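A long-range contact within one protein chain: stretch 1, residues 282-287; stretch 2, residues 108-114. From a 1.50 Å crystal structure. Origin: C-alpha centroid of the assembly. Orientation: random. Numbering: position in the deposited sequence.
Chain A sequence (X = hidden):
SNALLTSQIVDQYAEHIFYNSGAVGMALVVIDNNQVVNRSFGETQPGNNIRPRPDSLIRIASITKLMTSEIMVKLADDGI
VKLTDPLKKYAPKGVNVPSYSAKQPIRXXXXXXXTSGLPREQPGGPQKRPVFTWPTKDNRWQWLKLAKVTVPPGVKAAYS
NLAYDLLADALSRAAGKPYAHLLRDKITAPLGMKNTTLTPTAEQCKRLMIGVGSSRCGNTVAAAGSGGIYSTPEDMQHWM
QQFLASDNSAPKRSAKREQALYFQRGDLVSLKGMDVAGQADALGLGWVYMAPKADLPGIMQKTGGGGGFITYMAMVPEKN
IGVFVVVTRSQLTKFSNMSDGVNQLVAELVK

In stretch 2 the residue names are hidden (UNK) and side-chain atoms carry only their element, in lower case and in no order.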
ATOM      1  N   ALA A 282     -13.340   8.606   4.173  1.00  8.80           N
ATOM      2  CA  ALA A 282     -12.300   9.571   4.531  1.00  9.43           C
ATOM      3  C   ALA A 282     -10.979   9.100   3.975  1.00  9.53           C
ATOM      4  O   ALA A 282     -10.756   7.888   3.823  1.00 11.04           O
ATOM      5  CB  ALA A 282     -12.222   9.796   6.064  1.00 10.20           C
ATOM      6  N   LEU A 283     -10.112  10.053   3.641  1.00  8.65           N
ATOM      7  CA  LEU A 283      -8.790   9.733   3.123  1.00  8.74           C
ATOM      8  C   LEU A 283      -7.742  10.081   4.165  1.00  9.34           C
ATOM      9  O   LEU A 283      -7.769  11.185   4.751  1.00  9.79           O
ATOM     10  CB  LEU A 283      -8.506  10.542   1.853  1.00  9.33           C
ATOM     11  CG  LEU A 283      -9.513  10.428   0.704  1.00 11.46           C
ATOM     12  CD1 LEU A 283      -8.978  11.116  -0.555  1.00 10.85           C
ATOM     13  CD2 LEU A 283      -9.891   8.996   0.436  1.00 12.82           C
ATOM     14  N   GLY A 284      -6.825   9.148   4.408  1.00  8.69           N
ATOM     15  CA  GLY A 284      -5.683   9.423   5.251  1.00  9.83           C
ATOM     16  C   GLY A 284      -4.412   9.497   4.426  1.00  8.20           C
ATOM     17  O   GLY A 284      -4.416   9.896   3.246  1.00  8.20           O
ATOM     18  N   LEU A 285      -3.317   9.092   5.051  1.00  7.63           N
ATOM     19  CA  LEU A 285      -2.010   9.088   4.432  1.00  8.23           C
ATOM     20  C   LEU A 285      -1.875   7.721   3.769  1.00  9.81           C
ATOM     21  O   LEU A 285      -1.343   6.763   4.359  1.00 11.03           O
ATOM     22  CB  LEU A 285      -0.935   9.308   5.506  1.00  8.65           C
ATOM     23  CG  LEU A 285      -1.189  10.567   6.374  1.00  9.27           C
ATOM     24  CD1 LEU A 285      -0.158  10.701   7.493  1.00  9.49           C
ATOM     25  CD2 LEU A 285      -1.282  11.880   5.529  1.00 10.28           C
ATOM     26  N   GLY A 286      -2.421   7.621   2.560  1.00  8.63           N
ATOM     27  CA  GLY A 286      -2.513   6.351   1.858  1.00  8.53           C
ATOM     28  C   GLY A 286      -3.704   5.529   2.327  1.00  8.00           C
ATOM     29  O   GLY A 286      -4.473   5.029   1.512  1.00  9.15           O
ATOM     30  N   TRP A 287      -3.829   5.349   3.639  1.00  7.99           N
ATOM     31  CA  TRP A 287      -4.968   4.641   4.219  1.00  9.15           C
ATOM     32  C   TRP A 287      -6.276   5.254   3.744  1.00  8.37           C
ATOM     33  O   TRP A 287      -6.382   6.475   3.569  1.00 10.65           O
ATOM     34  CB  TRP A 287      -4.925   4.734   5.747  1.00 10.66           C
ATOM     35  CG  TRP A 287      -3.803   3.975   6.346  1.00  9.70           C
ATOM     36  CD1 TRP A 287      -2.572   4.466   6.747  1.00  9.10           C
ATOM     37  CD2 TRP A 287      -3.785   2.568   6.633  1.00  9.35           C
ATOM     38  NE1 TRP A 287      -1.799   3.429   7.250  1.00 10.35           N
ATOM     39  CE2 TRP A 287      -2.523   2.265   7.189  1.00  9.67           C
ATOM     40  CE3 TRP A 287      -4.715   1.527   6.450  1.00 10.68           C
ATOM     41  CZ2 TRP A 287      -2.178   0.974   7.595  1.00 10.55           C
ATOM     42  CZ3 TRP A 287      -4.366   0.252   6.852  1.00 11.36           C
ATOM     43  CH2 TRP A 287      -3.108  -0.016   7.415  1.00 10.88           C
ATOM     44  N   UNK A 108       3.669  17.964   1.121  1.00  9.19           N
ATOM     45  CA  UNK A 108       3.832  16.513   1.265  1.00  9.32           C
ATOM     46  C   UNK A 108       2.501  15.832   1.606  1.00  9.65           C
ATOM     47  O   UNK A 108       2.182  14.790   1.044  1.00  9.41           O
ATOM     48  c   UNK A 108       4.915  16.140   2.284  1.00  8.49           C
ATOM     49  c   UNK A 108       6.815  16.461   0.593  1.00 10.97           C
ATOM     50  c   UNK A 108       6.313  16.720   2.022  1.00  9.42           C
ATOM     51  c   UNK A 108       7.295  16.194   3.058  1.00 10.99           C
ATOM     52  N   UNK A 109       1.716  16.460   2.479  1.00  8.91           N
ATOM     53  CA  UNK A 109       0.383  15.980   2.836  1.00  8.81           C
ATOM     54  C   UNK A 109      -0.500  15.737   1.610  1.00  8.70           C
ATOM     55  O   UNK A 109      -1.283  14.770   1.569  1.00  9.23           O
ATOM     56  c   UNK A 109      -2.336  17.815   4.969  1.00 16.13           C
ATOM     57  c   UNK A 109      -1.755  16.701   4.105  1.00 14.90           C
ATOM     58  c   UNK A 109      -0.289  16.976   3.794  1.00 11.55           C
ATOM     59  c   UNK A 109      -1.885  15.337   4.811  1.00 16.48           C
ATOM     60  N   UNK A 110      -0.402  16.626   0.625  1.00  8.19           N
ATOM     61  CA  UNK A 110      -1.215  16.491  -0.583  1.00  7.26           C
ATOM     62  C   UNK A 110      -0.781  15.270  -1.387  1.00  9.07           C
ATOM     63  O   UNK A 110      -1.616  14.560  -1.945  1.00  8.84           O
ATOM     64  c   UNK A 110      -2.862  19.258  -0.220  1.00  8.67           C
ATOM     65  n   UNK A 110      -2.791  20.540   0.279  1.00  9.47           N
ATOM     66  c   UNK A 110      -1.151  17.750  -1.460  1.00  7.81           C
ATOM     67  c   UNK A 110      -1.657  18.982  -0.779  1.00  8.09           C
ATOM     68  c   UNK A 110      -1.592  21.038   0.017  1.00  9.87           C
ATOM     69  n   UNK A 110      -0.880  20.111  -0.609  1.00  9.27           N
ATOM     70  N   UNK A 111       0.526  15.042  -1.479  1.00  8.36           N
ATOM     71  CA  UNK A 111       1.001  13.861  -2.195  1.00  7.63           C
ATOM     72  C   UNK A 111       0.475  12.606  -1.503  1.00  6.97           C
ATOM     73  O   UNK A 111       0.056  11.653  -2.169  1.00  9.33           O
ATOM     74  c   UNK A 111       2.534  13.830  -2.228  1.00  8.14           C
ATOM     75  c   UNK A 111       3.218  15.054  -2.848  1.00  7.29           C
ATOM     76  c   UNK A 111       4.730  14.940  -2.610  1.00  7.54           C
ATOM     77  c   UNK A 111       2.908  15.176  -4.328  1.00  8.16           C
ATOM     78  N   UNK A 112       0.512  12.585  -0.170  1.00  7.20           N
ATOM     79  CA  UNK A 112       0.136  11.377   0.574  1.00  9.00           C
ATOM     80  C   UNK A 112      -1.362  11.078   0.559  1.00  7.07           C
ATOM     81  O   UNK A 112      -1.787   9.924   0.696  1.00  7.92           O
ATOM     82  c   UNK A 112       0.641  11.458   2.025  1.00  9.27           C
ATOM     83  N   UNK A 113      -2.167  12.126   0.427  1.00  6.84           N
ATOM     84  CA  UNK A 113      -3.624  12.004   0.454  1.00  7.19           C
ATOM     85  C   UNK A 113      -4.287  12.075  -0.947  1.00  7.95           C
ATOM     86  O   UNK A 113      -5.516  12.132  -1.053  1.00  8.60           O
ATOM     87  o   UNK A 113      -3.900  14.400   0.850  1.00  9.78           O
ATOM     88  c   UNK A 113      -4.230  13.097   1.343  1.00  8.94           C
ATOM     89  N   UNK A 114      -3.482  12.081  -2.009  1.00  7.53           N
ATOM     90  CA  UNK A 114      -3.994  12.092  -3.390  1.00  7.00           C
ATOM     91  C   UNK A 114      -4.698  13.395  -3.782  1.00  9.02           C
ATOM     92  O   UNK A 114      -5.538  13.422  -4.704  1.00  9.67           O
ATOM     93  c   UNK A 114      -4.260   9.570  -3.377  1.00  5.65           C
ATOM     94  c   UNK A 114      -4.912  10.881  -3.674  1.00  6.47           C
ATOM     95  c   UNK A 114      -2.832   7.902  -3.603  1.00  9.22           C
ATOM     96  n   UNK A 114      -3.212   9.058  -4.124  1.00  8.41           N
ATOM     97  n   UNK A 114      -3.589   7.654  -2.546  1.00  8.16           N
ATOM     98  c   UNK A 114      -4.487   8.682  -2.384  1.00  6.19           C
TER
HETATM   99  O   HOH W   1      -4.439   5.428  -1.118  1.00 10.98           O

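Position 108 carries four side-chain carbons, forked at the second, and lies beyond reach of stretch 1. A carbon chain branched at its second atom is leucine, so this is Leu108; its side chain is buried, as suits an apolar residue, and Leu108 O accepts the helical hydrogen bond from N of position 112 at 3.0 Å.

Position 109 again has four carbons with the fork at the second. Its CA-to-CB bond points sideways, yet the end of the side chain comes nearer, and one terminal methyl lies 3.6 Å from CD2 of Leu285. This is Leu109, with chi1 in t and chi2 in p; the methyl is CD1, and the contact joins two apolar surfaces.

Position 110 shows one carbon leading into a five-membered ring of three carbons and two nitrogens, the imidazole of histidine. The side chain of His110 stays out of reach of stretch 1 and is partly exposed, which suits a polar ring.

Position 111 repeats the four-carbon fork and does not touch stretch 1. Leu111 is buried; a bulky apolar group suits such a site on a helix.

Position 112 has a single side-chain carbon, its CB, which points toward stretch 1 and lies 4.0 Å from CD2 of Leu285; the CA atoms of 112 and Leu285 are 5.0 Å apart. This is Ala112, whose one methyl contributes apolar contact while taking little room in this close approach.

Position 113 bears one carbon and then one oxygen, and its CA makes a CA-H...O contact with Gly284 O at 3.6 Å. It is serine. With chi1 in p, Ser113 OG reaches back to donate a 2.7 Å hydrogen bond to Leu109 O, which also accepts from Ser113 N at 3.0 Å; OG has a further partner just outside the two stretches.

Position 114 has one carbon, with CB pointing toward stretch 1, and a five-membered ring with two nitrogens. One nitrogen lies 2.8 Å from the oxygen of water 1, which donates to Gly286 O at 2.7 Å. This is His114, leaving the helix with positive phi in a Schellman motif. Two ring nitrogens suit the place: NE2 meets the water while ND1 is bonded elsewhere in the structure.

The contact joins the end of a helix to a strand and the turn after it, burying 268 Å² in all. Leu285 packs on Leu109 and Ala112, while Gly286 N gives a weak 3.0 Å hydrogen bond to Ala112 O. Glycine suits position 286, where phi is positive. Leu283 CD1 packs 3.6 Å from Ser113 O.

Stretch 2 (108-114) LLHLASH
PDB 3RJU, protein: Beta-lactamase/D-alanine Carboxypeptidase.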